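Long-range contacts in nicastrin (Dictyostelium purpureum, PDB 4R12), which probably serves as an essential subunit of gamma-secretase, the endoprotease complex that cleaves Notch receptors and the amyloid-beta precursor protein within the membrane: residues T16-S21 with T580-F585; T25-S30 with F572-W577; G45-I50 with W169-D174; F176-I181 with N576-A581; F221-F226 with P482-S487. All coordinates share one frame; numbering follows the deposited sequence.

Interaction 1: T16-S21 with T580-F585; sequences TTLYSS and TALKVF
Leu18 and Val584 touch where the N-terminal residues 16-21 run beside strand 581-586, forming with it a single beta bridge, Thr17 to Lys583, rather than a full strand pair. The two aliphatic side chains cross at a slant, with Leu18 CD1 3.5 Å from Val584 CG2. A second torsion close to anti (chi2 164°) extends CD1 away from Leu18 CA to reach this methyl. Branched apolar residues suit both places, because Ile154 of helix 148-160 packs on each of them.

At the bridge, Thr17 and Lys583 lie side by side and point the same way, so Thr17 OG1 comes 3.7 Å from Lys583 CG. The lysine chain stays extended beyond CG and leads its NZ away, to a weak, long ion pair with Asp174. On the neighbouring position Leu582 is buried, and the small Ser21 brings its CB 4.1 Å from Leu582 CB; Phe144 of strand 143-146 packs on both.

Two backbone bonds flank the bridged pair: Val584 N donates to Thr16 O at 3.0 Å, and Leu18 N to Leu582 O at 2.8 Å. The other edge of strand 581-586 pairs with strand 169-174. Past Leu18 the chain turns away, and a water links the segments: it donates to Leu18 O at 2.6 Å, lies 2.7 Å from Ser21 OG, and receives a weak bond from Leu582 N.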
# COMPACT_ATOMS: atom_id res chain seq x y z
N THR A 16 -12.84 16.18 25.96
CA THR A 16 -12.00 16.95 25.04
C THR A 16 -11.55 15.95 23.99
O THR A 16 -10.63 15.17 24.22
CB THR A 16 -10.76 17.58 25.73
OG1 THR A 16 -11.16 18.23 26.95
CG2 THR A 16 -10.09 18.60 24.82
N THR A 17 -12.23 15.93 22.84
CA THR A 17 -11.97 14.90 21.84
C THR A 17 -10.80 15.26 20.93
O THR A 17 -10.77 16.33 20.31
CB THR A 17 -13.22 14.61 20.98
OG1 THR A 17 -14.22 13.97 21.79
CG2 THR A 17 -12.87 13.67 19.82
N LEU A 18 -9.83 14.36 20.85
CA LEU A 18 -8.68 14.57 19.99
C LEU A 18 -8.93 13.86 18.67
O LEU A 18 -9.00 12.63 18.62
CB LEU A 18 -7.41 14.08 20.67
CG LEU A 18 -7.21 14.79 22.01
CD1 LEU A 18 -6.20 14.04 22.85
CD2 LEU A 18 -6.79 16.25 21.82
N TYR A 19 -9.09 14.64 17.61
CA TYR A 19 -9.69 14.16 16.37
C TYR A 19 -8.68 13.49 15.46
O TYR A 19 -9.00 12.52 14.78
CB TYR A 19 -10.38 15.30 15.63
CG TYR A 19 -11.51 15.93 16.42
CD1 TYR A 19 -12.80 15.40 16.37
CD2 TYR A 19 -11.29 17.05 17.21
CE1 TYR A 19 -13.84 15.98 17.09
CE2 TYR A 19 -12.33 17.64 17.94
CZ TYR A 19 -13.60 17.09 17.88
OH TYR A 19 -14.62 17.68 18.60
N SER A 20 -7.47 14.01 15.44
CA SER A 20 -6.42 13.39 14.66
C SER A 20 -5.79 12.27 15.45
O SER A 20 -4.69 12.40 15.95
CB SER A 20 -5.38 14.40 14.26
OG SER A 20 -5.98 15.56 13.74
N SER A 21 -6.55 11.19 15.58
CA SER A 21 -6.07 9.96 16.22
C SER A 21 -6.11 8.78 15.25
O SER A 21 -6.98 8.70 14.37
CB SER A 21 -6.89 9.63 17.47
OG SER A 21 -8.13 9.04 17.11
N THR A 580 -14.41 5.37 16.13
CA THR A 580 -13.16 5.46 16.87
C THR A 580 -13.02 6.84 17.50
O THR A 580 -13.28 7.85 16.83
CB THR A 580 -11.97 5.16 15.94
OG1 THR A 580 -11.74 3.75 15.89
CG2 THR A 580 -10.71 5.87 16.43
N ALA A 581 -12.62 6.91 18.77
CA ALA A 581 -12.47 8.21 19.43
C ALA A 581 -11.46 8.20 20.58
O ALA A 581 -11.29 7.20 21.28
CB ALA A 581 -13.82 8.71 19.93
N LEU A 582 -10.80 9.34 20.75
CA LEU A 582 -9.85 9.55 21.83
C LEU A 582 -10.22 10.81 22.59
O LEU A 582 -10.29 11.90 22.01
CB LEU A 582 -8.43 9.63 21.27
CG LEU A 582 -7.23 9.89 22.19
CD1 LEU A 582 -7.40 9.29 23.57
CD2 LEU A 582 -5.99 9.30 21.53
N LYS A 583 -10.47 10.66 23.88
CA LYS A 583 -10.89 11.77 24.71
C LYS A 583 -9.96 11.92 25.90
O LYS A 583 -9.53 10.92 26.48
CB LYS A 583 -12.33 11.57 25.20
CG LYS A 583 -13.32 11.19 24.09
CD LYS A 583 -14.59 10.57 24.67
CE LYS A 583 -15.53 10.10 23.56
NZ LYS A 583 -16.71 9.37 24.10
N VAL A 584 -9.66 13.16 26.26
CA VAL A 584 -8.84 13.44 27.43
C VAL A 584 -9.68 14.26 28.42
O VAL A 584 -10.56 15.03 28.02
CB VAL A 584 -7.53 14.17 27.05
CG1 VAL A 584 -6.79 14.68 28.27
CG2 VAL A 584 -6.64 13.22 26.27
N PHE A 585 -9.43 14.06 29.71
CA PHE A 585 -10.24 14.66 30.76
C PHE A 585 -9.46 14.65 32.07
O PHE A 585 -8.48 13.90 32.20
CB PHE A 585 -11.55 13.90 30.91
CG PHE A 585 -11.36 12.43 31.15
CD1 PHE A 585 -11.23 11.93 32.43
CD2 PHE A 585 -11.29 11.55 30.08
CE1 PHE A 585 -11.04 10.59 32.66
CE2 PHE A 585 -11.10 10.20 30.30
CZ PHE A 585 -10.97 9.72 31.59
O HOH W 1 -10.21 10.43 18.10

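Interaction 2: T25-S30 with F572-W577; sequences TKIMTS and FTESNW
The Phe572 ring has Ile27 CG2 at its edge, near the ring plane, 4.3 Å from CD1, while Thr29 CG2 approaches the ring obliquely, 3.8 Å from the same CD1. Trp273 also meets this ring, edge-to-face. Further along, Thr25 CG2 reaches the Trp577 ring obliquely, 3.7 Å from CH2.

Ile27 sets its CD1 against the aliphatic stem of Glu574, where a bend at chi2 (-74°) brings it 3.4 Å from Glu574 CB. An alanine here would probably open a gap beside Glu574 CB and CG and leave the edge of the Phe572 ring without its methyl neighbour. The Glu574 carboxylate has polar company: OE2 is hydrogen-bonded to Tyr485 OH and takes a bond from a water at 2.8 Å, which also contacts Thr25 OG1, itself bonded to Arg228.

On the opposite face Met28 CB lies 3.4 Å from Thr573 OG1, whose hydrogen-bond partner is Ser183. Met28 N donates to Thr573 O at 2.8 Å, Thr573 N to Met28 O at 2.9 Å, and Ser575 N to Lys26 O. This is a short antiparallel ladder, in which strand 572-575 lies between strands 21-29 and 192-203 and so links the small lobe to the strands beyond.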
# COMPACT_ATOMS: atom_id res chain seq x y z
N THR A 25 -6.22 -1.45 14.66
CA THR A 25 -7.50 -2.14 14.43
C THR A 25 -7.28 -3.65 14.44
O THR A 25 -6.13 -4.09 14.45
CB THR A 25 -8.13 -1.72 13.10
OG1 THR A 25 -7.26 -2.10 12.04
CG2 THR A 25 -8.36 -0.20 13.06
N LYS A 26 -8.36 -4.42 14.45
CA LYS A 26 -8.27 -5.88 14.53
C LYS A 26 -8.41 -6.55 13.16
O LYS A 26 -9.35 -6.25 12.40
CB LYS A 26 -9.33 -6.45 15.49
CG LYS A 26 -8.91 -7.78 16.17
CD LYS A 26 -8.17 -7.48 17.48
CE LYS A 26 -7.44 -8.70 18.05
NZ LYS A 26 -6.79 -8.33 19.35
N ILE A 27 -7.48 -7.44 12.85
CA ILE A 27 -7.53 -8.21 11.62
C ILE A 27 -7.59 -9.70 11.96
O ILE A 27 -6.78 -10.18 12.75
CB ILE A 27 -6.31 -7.94 10.72
CG1 ILE A 27 -6.15 -6.45 10.43
CG2 ILE A 27 -6.40 -8.75 9.43
CD1 ILE A 27 -7.14 -5.91 9.47
N MET A 28 -8.54 -10.41 11.39
CA MET A 28 -8.64 -11.85 11.62
C MET A 28 -7.98 -12.63 10.48
O MET A 28 -7.93 -12.17 9.34
CB MET A 28 -10.09 -12.28 11.81
CG MET A 28 -10.54 -12.32 13.27
SD MET A 28 -10.36 -10.75 14.15
CE MET A 28 -11.44 -9.74 13.13
N THR A 29 -7.46 -13.81 10.82
CA THR A 29 -6.92 -14.73 9.83
C THR A 29 -7.60 -16.08 9.97
O THR A 29 -8.51 -16.23 10.78
CB THR A 29 -5.41 -14.92 9.99
OG1 THR A 29 -5.16 -15.51 11.28
CG2 THR A 29 -4.70 -13.57 9.88
N SER A 30 -7.18 -17.06 9.18
CA SER A 30 -7.69 -18.43 9.31
C SER A 30 -7.55 -18.98 10.73
O SER A 30 -8.49 -19.54 11.28
CB SER A 30 -6.97 -19.39 8.36
OG SER A 30 -7.41 -19.21 7.03
N PHE A 572 -7.38 -12.92 5.09
CA PHE A 572 -7.32 -11.77 5.99
C PHE A 572 -8.65 -11.06 5.94
O PHE A 572 -9.16 -10.75 4.87
CB PHE A 572 -6.20 -10.80 5.59
CG PHE A 572 -4.84 -11.40 5.66
CD1 PHE A 572 -4.12 -11.38 6.84
CD2 PHE A 572 -4.27 -11.99 4.55
CE1 PHE A 572 -2.85 -11.94 6.91
CE2 PHE A 572 -3.01 -12.56 4.62
CZ PHE A 572 -2.31 -12.53 5.80
N THR A 573 -9.22 -10.80 7.11
CA THR A 573 -10.51 -10.14 7.20
C THR A 573 -10.47 -9.10 8.30
O THR A 573 -10.26 -9.42 9.47
CB THR A 573 -11.67 -11.13 7.50
OG1 THR A 573 -11.45 -11.76 8.77
CG2 THR A 573 -11.78 -12.19 6.41
N GLU A 574 -10.71 -7.85 7.92
CA GLU A 574 -10.64 -6.76 8.87
C GLU A 574 -11.95 -6.61 9.62
O GLU A 574 -13.02 -6.64 9.02
CB GLU A 574 -10.29 -5.46 8.16
CG GLU A 574 -10.30 -4.24 9.07
CD GLU A 574 -9.93 -2.99 8.30
OE1 GLU A 574 -10.84 -2.19 7.97
OE2 GLU A 574 -8.74 -2.82 8.01
N SER A 575 -11.85 -6.46 10.94
CA SER A 575 -13.03 -6.20 11.77
C SER A 575 -13.83 -5.01 11.29
O SER A 575 -13.25 -3.98 10.91
CB SER A 575 -12.62 -5.96 13.22
OG SER A 575 -13.75 -5.64 14.01
N ASN A 576 -15.16 -5.13 11.32
CA ASN A 576 -16.04 -3.97 11.23
C ASN A 576 -15.92 -3.17 12.52
O ASN A 576 -15.60 -3.73 13.57
CB ASN A 576 -17.51 -4.35 11.02
CG ASN A 576 -17.77 -5.07 9.70
OD1 ASN A 576 -16.98 -4.98 8.77
ND2 ASN A 576 -18.89 -5.79 9.63
N TRP A 577 -16.18 -1.87 12.44
CA TRP A 577 -16.35 -1.07 13.65
C TRP A 577 -17.28 0.11 13.42
O TRP A 577 -17.42 0.60 12.29
CB TRP A 577 -14.99 -0.59 14.17
CG TRP A 577 -14.26 0.35 13.25
CD1 TRP A 577 -14.49 1.69 13.09
CD2 TRP A 577 -13.15 0.03 12.40
NE1 TRP A 577 -13.60 2.21 12.18
CE2 TRP A 577 -12.77 1.21 11.74
CE3 TRP A 577 -12.46 -1.15 12.12
CZ2 TRP A 577 -11.72 1.25 10.82
CZ3 TRP A 577 -11.41 -1.11 11.21
CH2 TRP A 577 -11.06 0.09 10.57
O HOH W 2 -7.23 -1.19 9.72

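Interaction 3: G45-I50 with W169-D174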
# COMPACT_ATOMS: atom_id res chain seq x y z
N GLY A 45 -8.32 5.41 31.74
CA GLY A 45 -7.35 5.27 32.81
C GLY A 45 -6.52 6.52 33.01
O GLY A 45 -6.65 7.50 32.27
N ILE A 46 -5.67 6.48 34.03
CA ILE A 46 -4.75 7.58 34.31
C ILE A 46 -3.59 7.57 33.29
O ILE A 46 -3.05 6.51 32.97
CB ILE A 46 -4.21 7.48 35.76
CG1 ILE A 46 -3.41 8.72 36.14
CG2 ILE A 46 -3.39 6.22 35.96
CD1 ILE A 46 -4.25 9.92 36.44
N LEU A 47 -3.23 8.74 32.78
CA LEU A 47 -2.12 8.82 31.84
C LEU A 47 -0.79 8.63 32.56
O LEU A 47 -0.52 9.29 33.57
CB LEU A 47 -2.13 10.17 31.11
CG LEU A 47 -3.30 10.45 30.18
CD1 LEU A 47 -3.17 11.83 29.57
CD2 LEU A 47 -3.40 9.39 29.09
N TYR A 48 0.02 7.70 32.07
CA TYR A 48 1.36 7.48 32.62
C TYR A 48 2.38 7.50 31.48
O TYR A 48 2.28 6.70 30.56
CB TYR A 48 1.44 6.15 33.38
CG TYR A 48 2.83 5.84 33.91
CD1 TYR A 48 3.78 5.22 33.10
CD2 TYR A 48 3.19 6.17 35.21
CE1 TYR A 48 5.05 4.94 33.58
CE2 TYR A 48 4.45 5.89 35.69
CZ TYR A 48 5.38 5.28 34.87
OH TYR A 48 6.64 5.00 35.35
N LEU A 49 3.35 8.40 31.57
CA LEU A 49 4.32 8.62 30.49
C LEU A 49 5.61 7.81 30.64
O LEU A 49 6.29 7.89 31.65
CB LEU A 49 4.67 10.10 30.39
CG LEU A 49 5.80 10.47 29.42
CD1 LEU A 49 5.39 10.21 27.97
CD2 LEU A 49 6.20 11.91 29.62
N ILE A 50 5.92 7.03 29.61
CA ILE A 50 7.23 6.41 29.51
C ILE A 50 8.02 7.11 28.41
O ILE A 50 7.66 7.00 27.24
CB ILE A 50 7.13 4.91 29.21
CG1 ILE A 50 6.46 4.17 30.38
CG2 ILE A 50 8.50 4.32 28.94
CD1 ILE A 50 6.42 2.67 30.19
N TRP A 169 -4.50 13.90 35.13
CA TRP A 169 -4.97 13.73 33.76
C TRP A 169 -5.19 12.28 33.35
O TRP A 169 -4.36 11.41 33.63
CB TRP A 169 -3.98 14.38 32.79
CG TRP A 169 -4.01 15.86 32.81
CD1 TRP A 169 -3.20 16.70 33.52
CD2 TRP A 169 -4.91 16.71 32.07
NE1 TRP A 169 -3.53 18.01 33.28
CE2 TRP A 169 -4.58 18.04 32.39
CE3 TRP A 169 -5.96 16.46 31.18
CZ2 TRP A 169 -5.26 19.13 31.84
CZ3 TRP A 169 -6.63 17.54 30.64
CH2 TRP A 169 -6.28 18.86 30.97
N GLY A 170 -6.30 12.03 32.66
CA GLY A 170 -6.62 10.70 32.15
C GLY A 170 -7.16 10.76 30.74
O GLY A 170 -7.36 11.85 30.19
N ALA A 171 -7.40 9.60 30.14
CA ALA A 171 -7.95 9.54 28.79
C ALA A 171 -8.85 8.33 28.59
O ALA A 171 -8.76 7.35 29.33
CB ALA A 171 -6.83 9.52 27.75
N GLU A 172 -9.72 8.41 27.58
CA GLU A 172 -10.52 7.26 27.17
C GLU A 172 -10.30 6.98 25.69
O GLU A 172 -10.37 7.88 24.86
CB GLU A 172 -12.01 7.48 27.46
CG GLU A 172 -12.91 6.44 26.81
CD GLU A 172 -14.37 6.59 27.21
OE1 GLU A 172 -14.63 6.99 28.36
OE2 GLU A 172 -15.25 6.29 26.38
N LEU A 173 -10.04 5.71 25.39
CA LEU A 173 -9.87 5.24 24.03
C LEU A 173 -11.03 4.34 23.60
O LEU A 173 -11.24 3.26 24.17
CB LEU A 173 -8.53 4.49 23.89
CG LEU A 173 -7.19 5.23 23.91
CD1 LEU A 173 -6.94 5.99 25.21
CD2 LEU A 173 -6.03 4.26 23.64
N ASP A 174 -11.78 4.77 22.60
CA ASP A 174 -12.87 4.00 22.02
C ASP A 174 -12.49 3.45 20.65
O ASP A 174 -12.28 4.21 19.70
CB ASP A 174 -14.13 4.86 21.86
CG ASP A 174 -14.57 5.49 23.16
OD1 ASP A 174 -14.61 4.79 24.18
OD2 ASP A 174 -14.88 6.71 23.15
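Gly45 and Ala171 exchange a reciprocal pair of backbone bonds, Gly45 N to Ala171 O and Ala171 N to Gly45 O, both 3.1 Å. A third, Leu47 N to Trp169 O at 3.0 Å, completes the ladder. The antiparallel strands are splayed, their axes 112° apart, and the contact is short.

The backbones come close in the middle, where Gly45 O is 3.2 Å from Gly170 CA. At Gly170 a beta carbon would come too close to Gly45 O, consistent with a glycine there. Ile46 CD1 is also tight against Trp169 O.

The apolar contacts centre on Leu47, whose CG, anti to the carbonyl carbon (chi1 -65°), lies beside Trp169 O and Gly170 CA. Its CD2 lies 3.7 Å from Ala171 CB, and CD1 is 4.2 Å from Trp169 CB, while Val157 of helix 148-160 packs on both Leu47 and Trp169. An alanine in place of Leu47 would probably leave a gap between this helix and the strand, with Ala171 CB and Trp169 CB losing their leucine methyls.

Two inner small-lobe strands, each with a further neighbour, are thus joined by main-chain bonds, and Trp169 O, gripped by Leu47 N and Asn161 ND2, is satisfied in an apolar setting.

Interaction 4: F176-I181 with N576-A581; sequences FMQGAI and NWDYTA
Met177 lays its thioether end against the Trp577 ring, the two side chains side by side and pointing the same way. This Met-aromatic contact is oblique: SD lies 4.6 Å from the centroid of the six-membered ring and 57° off its normal, with Trp577 CE3 the nearest ring atom, 3.5 Å from SD. A bend at chi2 (-71°) turns SD toward the ring, and CE follows it there. A flexible, polarisable methionine suits this place beside the indole, where Thr25 also touches both residues.

Next to it, Gln178 N donates to Asn576 O at 3.1 Å. The same oxygen also accepts from Ser575 OG, and that hydroxyl in turn takes a bond from Gly179 N, so 178-179 is tied to 575-576 both directly and through the Ser575 hydroxyl. The amide of Gln178 stands 53° from that of Asn576, with NE2 3.9 Å from Asn576 CB.

Toward Phe176 the loops separate enough to admit water. One water accepts from Phe176 N and donates to Tyr579 O at 2.7 Å; another donates to Phe176 O at 2.6 Å and accepts from Asp578 N. With a single direct backbone hydrogen bond between them, the two loops therefore meet along a seam that is apolar on the Met177 and Trp577 side and hydrated at Phe176, where water satisfies both N and O.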
# COMPACT_ATOMS: atom_id res chain seq x y z
N PHE A 176 -13.93 -0.14 19.54
CA PHE A 176 -14.49 -1.48 19.68
C PHE A 176 -14.59 -2.20 18.35
O PHE A 176 -15.29 -1.75 17.45
CB PHE A 176 -15.88 -1.45 20.32
CG PHE A 176 -16.48 -2.82 20.45
CD1 PHE A 176 -15.98 -3.72 21.38
CD2 PHE A 176 -17.52 -3.22 19.62
CE1 PHE A 176 -16.51 -5.00 21.49
CE2 PHE A 176 -18.07 -4.50 19.73
CZ PHE A 176 -17.56 -5.38 20.66
N MET A 177 -13.89 -3.33 18.25
CA MET A 177 -13.86 -4.14 17.05
C MET A 177 -14.87 -5.27 17.14
O MET A 177 -14.77 -6.14 18.01
CB MET A 177 -12.45 -4.70 16.81
CG MET A 177 -11.38 -3.61 16.66
SD MET A 177 -11.53 -2.71 15.10
CE MET A 177 -11.26 -1.03 15.66
N GLN A 178 -15.86 -5.26 16.26
CA GLN A 178 -16.92 -6.27 16.32
C GLN A 178 -16.40 -7.66 15.99
O GLN A 178 -16.85 -8.64 16.57
CB GLN A 178 -18.06 -5.92 15.37
CG GLN A 178 -18.84 -4.71 15.76
CD GLN A 178 -20.12 -4.61 14.97
OE1 GLN A 178 -21.14 -5.19 15.35
NE2 GLN A 178 -20.08 -3.89 13.86
N GLY A 179 -15.46 -7.74 15.06
CA GLY A 179 -14.92 -9.02 14.64
C GLY A 179 -13.82 -9.52 15.56
O GLY A 179 -13.00 -8.75 16.07
N ALA A 180 -13.80 -10.83 15.78
CA ALA A 180 -12.90 -11.41 16.76
C ALA A 180 -12.66 -12.88 16.48
O ALA A 180 -13.37 -13.49 15.67
CB ALA A 180 -13.47 -11.22 18.16
N ILE A 181 -11.63 -13.41 17.10
CA ILE A 181 -11.33 -14.82 17.12
C ILE A 181 -10.64 -15.35 15.89
O ILE A 181 -9.51 -15.66 15.93
CB ILE A 181 -12.58 -15.63 17.45
CG1 ILE A 181 -13.07 -15.19 18.82
CG2 ILE A 181 -12.27 -17.10 17.45
CD1 ILE A 181 -14.45 -15.65 19.12
N ASN A 576 -15.16 -5.13 11.32
CA ASN A 576 -16.04 -3.97 11.23
C ASN A 576 -15.92 -3.17 12.52
O ASN A 576 -15.60 -3.73 13.57
CB ASN A 576 -17.51 -4.35 11.02
CG ASN A 576 -17.77 -5.07 9.70
OD1 ASN A 576 -16.98 -4.98 8.77
ND2 ASN A 576 -18.89 -5.79 9.63
N TRP A 577 -16.18 -1.87 12.44
CA TRP A 577 -16.35 -1.07 13.65
C TRP A 577 -17.28 0.11 13.42
O TRP A 577 -17.42 0.60 12.29
CB TRP A 577 -14.99 -0.59 14.17
CG TRP A 577 -14.26 0.35 13.25
CD1 TRP A 577 -14.49 1.69 13.09
CD2 TRP A 577 -13.15 0.03 12.40
NE1 TRP A 577 -13.60 2.21 12.18
CE2 TRP A 577 -12.77 1.21 11.74
CE3 TRP A 577 -12.46 -1.15 12.12
CZ2 TRP A 577 -11.72 1.25 10.82
CZ3 TRP A 577 -11.41 -1.11 11.21
CH2 TRP A 577 -11.06 0.09 10.57
N ASP A 578 -17.92 0.57 14.49
CA ASP A 578 -18.86 1.69 14.40
C ASP A 578 -18.15 3.03 14.39
O ASP A 578 -18.38 3.86 13.50
CB ASP A 578 -19.87 1.65 15.56
CG ASP A 578 -20.95 0.61 15.36
OD1 ASP A 578 -20.97 -0.03 14.27
OD2 ASP A 578 -21.78 0.42 16.27
N TYR A 579 -17.29 3.25 15.38
CA TYR A 579 -16.57 4.52 15.48
C TYR A 579 -15.31 4.42 16.33
O TYR A 579 -15.16 3.51 17.16
CB TYR A 579 -17.48 5.61 16.06
CG TYR A 579 -17.59 5.54 17.56
CD1 TYR A 579 -18.36 4.57 18.17
CD2 TYR A 579 -16.90 6.44 18.37
CE1 TYR A 579 -18.46 4.49 19.54
CE2 TYR A 579 -16.99 6.37 19.75
CZ TYR A 579 -17.77 5.39 20.33
OH TYR A 579 -17.88 5.31 21.71
N THR A 580 -14.41 5.37 16.13
CA THR A 580 -13.16 5.46 16.87
C THR A 580 -13.02 6.84 17.50
O THR A 580 -13.28 7.85 16.83
CB THR A 580 -11.97 5.16 15.94
OG1 THR A 580 -11.74 3.75 15.89
CG2 THR A 580 -10.71 5.87 16.43
N ALA A 581 -12.62 6.91 18.77
CA ALA A 581 -12.47 8.21 19.43
C ALA A 581 -11.46 8.20 20.58
O ALA A 581 -11.29 7.20 21.28
CB ALA A 581 -13.82 8.71 19.93
O HOH W 3 -15.72 2.18 19.48
O HOH W 4 -17.54 -0.62 16.95

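Interaction 5: F221-F226 with P482-S487; sequences FDTTAF and PNFYSS
Thr223 N donates to Phe484 O at 3.0 Å, coming from above the carbonyl plane, 72° out of it, where two irregular loops pass each other near the centre of the chain. Asp222 CA and Tyr485 CA add CA-H...O contacts to Phe484 O and Thr223 O.

Among the side chains, Thr223 and Phe484 meet at a slant. Thr223 OG1 sits between its backbone N and carbonyl carbon (chi1 52°), which brings it 3.2 Å from Phe484 CB; its hydrogen bond goes to Ser231 O. A threonine suits the place, being slim enough to lie against the phenylalanine backbone while its hydroxyl is satisfied. Phe484 CD1 comes to the edge of the Phe221 ring, 4.4 Å from Phe221 CD1, and Ile505 of helix 500-512 packs on both aromatics. The Tyr485 ring, whose hydroxyl is the partner of Glu574, has Thr223 O near the plane at its edge, while Ser487 N lies 3.3 Å above the ring plane, over its centre.

The loop 221-226 follows strand 214-220 of the large lobe, which is related to the zinc exopeptidases, in which loops at the C-terminal ends of the strands bear the active site; no zinc is present here and no catalytic role is implied. Asp222 is a buried carboxylate met by two successive backbone amides, Glu271 N at OD1 and Arg272 N at OD2. A water donates to Asp222 OD2 at 2.8 Å and to Thr223 O at 2.6 Å, and accepts from Ser486 N at 3.1 Å. Such donors would probably stabilise the negative charge.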
# COMPACT_ATOMS: atom_id res chain seq x y z
N PHE A 221 0.96 -0.92 -5.16
CA PHE A 221 0.85 0.42 -4.57
C PHE A 221 0.31 0.43 -3.14
O PHE A 221 0.41 1.46 -2.45
CB PHE A 221 -0.00 1.35 -5.46
CG PHE A 221 -1.50 1.10 -5.43
CD1 PHE A 221 -2.33 1.79 -4.54
CD2 PHE A 221 -2.09 0.25 -6.36
CE1 PHE A 221 -3.70 1.59 -4.54
CE2 PHE A 221 -3.46 0.05 -6.37
CZ PHE A 221 -4.27 0.73 -5.46
N ASP A 222 -0.21 -0.69 -2.65
CA ASP A 222 -0.71 -0.69 -1.27
C ASP A 222 0.45 -0.81 -0.28
O ASP A 222 1.55 -1.25 -0.62
CB ASP A 222 -1.74 -1.81 -1.05
CG ASP A 222 -1.15 -3.20 -1.20
OD1 ASP A 222 -0.50 -3.47 -2.23
OD2 ASP A 222 -1.33 -4.03 -0.28
N THR A 223 0.18 -0.39 0.96
CA THR A 223 1.21 -0.30 1.98
C THR A 223 0.74 -0.94 3.28
O THR A 223 -0.42 -1.37 3.40
CB THR A 223 1.57 1.15 2.28
OG1 THR A 223 0.37 1.87 2.55
CG2 THR A 223 2.30 1.79 1.08
N THR A 224 1.63 -1.00 4.27
CA THR A 224 1.28 -1.53 5.58
C THR A 224 1.87 -0.68 6.69
O THR A 224 2.80 0.09 6.46
CB THR A 224 1.76 -2.97 5.79
OG1 THR A 224 3.17 -3.05 5.51
CG2 THR A 224 1.00 -3.94 4.90
N ALA A 225 1.32 -0.85 7.89
CA ALA A 225 1.80 -0.18 9.08
C ALA A 225 1.11 -0.78 10.30
O ALA A 225 0.11 -1.49 10.17
CB ALA A 225 1.55 1.31 9.01
N PHE A 226 1.66 -0.49 11.48
CA PHE A 226 1.00 -0.87 12.73
C PHE A 226 -0.27 -0.03 12.81
O PHE A 226 -1.34 -0.55 13.10
CB PHE A 226 1.91 -0.60 13.93
CG PHE A 226 1.42 -1.23 15.22
CD1 PHE A 226 0.45 -0.60 15.98
CD2 PHE A 226 1.95 -2.44 15.66
CE1 PHE A 226 0.01 -1.17 17.17
CE2 PHE A 226 1.50 -3.02 16.85
CZ PHE A 226 0.53 -2.38 17.60
N PRO A 482 -1.07 10.77 3.60
CA PRO A 482 -1.25 9.73 2.58
C PRO A 482 -1.21 8.36 3.25
O PRO A 482 -0.30 8.11 4.04
CB PRO A 482 -0.05 9.90 1.65
CG PRO A 482 0.56 11.24 2.01
CD PRO A 482 0.18 11.52 3.43
N ASN A 483 -2.19 7.50 2.98
CA ASN A 483 -2.14 6.15 3.53
C ASN A 483 -2.69 5.16 2.52
O ASN A 483 -3.80 5.32 2.03
CB ASN A 483 -2.89 6.06 4.87
CG ASN A 483 -4.36 6.46 4.77
OD1 ASN A 483 -5.25 5.62 4.93
ND2 ASN A 483 -4.62 7.75 4.56
N PHE A 484 -1.90 4.14 2.19
CA PHE A 484 -2.22 3.25 1.07
C PHE A 484 -2.53 1.82 1.51
O PHE A 484 -2.51 0.89 0.69
CB PHE A 484 -1.06 3.27 0.05
CG PHE A 484 -0.84 4.63 -0.56
CD1 PHE A 484 -1.59 5.03 -1.66
CD2 PHE A 484 0.08 5.52 -0.02
CE1 PHE A 484 -1.41 6.30 -2.23
CE2 PHE A 484 0.26 6.78 -0.59
CZ PHE A 484 -0.49 7.16 -1.69
N TYR A 485 -2.83 1.64 2.79
CA TYR A 485 -3.36 0.34 3.22
C TYR A 485 -4.63 0.08 2.40
O TYR A 485 -5.45 0.97 2.22
CB TYR A 485 -3.64 0.34 4.72
CG TYR A 485 -4.53 -0.80 5.17
CD1 TYR A 485 -4.16 -2.12 4.96
CD2 TYR A 485 -5.73 -0.54 5.83
CE1 TYR A 485 -4.98 -3.17 5.39
CE2 TYR A 485 -6.55 -1.58 6.27
CZ TYR A 485 -6.17 -2.89 6.04
OH TYR A 485 -6.96 -3.92 6.46
N SER A 486 -4.77 -1.13 1.87
CA SER A 486 -5.87 -1.44 0.95
C SER A 486 -7.25 -1.32 1.59
O SER A 486 -8.24 -1.09 0.89
CB SER A 486 -5.70 -2.86 0.39
OG SER A 486 -5.88 -3.82 1.42
N SER A 487 -7.32 -1.50 2.90
CA SER A 487 -8.60 -1.59 3.62
C SER A 487 -9.40 -2.78 3.08
O SER A 487 -8.81 -3.78 2.63
CB SER A 487 -9.40 -0.27 3.50
OG SER A 487 -10.58 -0.30 4.27
O HOH W 5 -2.18 -2.89 2.13

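Interactions 1, 2 and 4 share the C-terminal part of the chain: 572-577 and 576-581 overlap at Asn576 and Trp577, and interaction 4 runs on into interaction 1 through Thr580 and Ala581. The centres of interactions 2 and 4 are about 9 Å apart. Interaction 3 is about 11 Å from interaction 1 between centres, and strand 169-174 pairs directly with strand 581-586, Lys583 O lying 2.8 Å from Glu172 N. Interaction 5, whose segment 221-226 is in the large lobe, lies about 15 Å from interaction 2 between centres, bridged to it by Tyr485 OH and Glu574 OE2, 2.6 Å apart. The C-terminal residues thus appear to connect the two lobes.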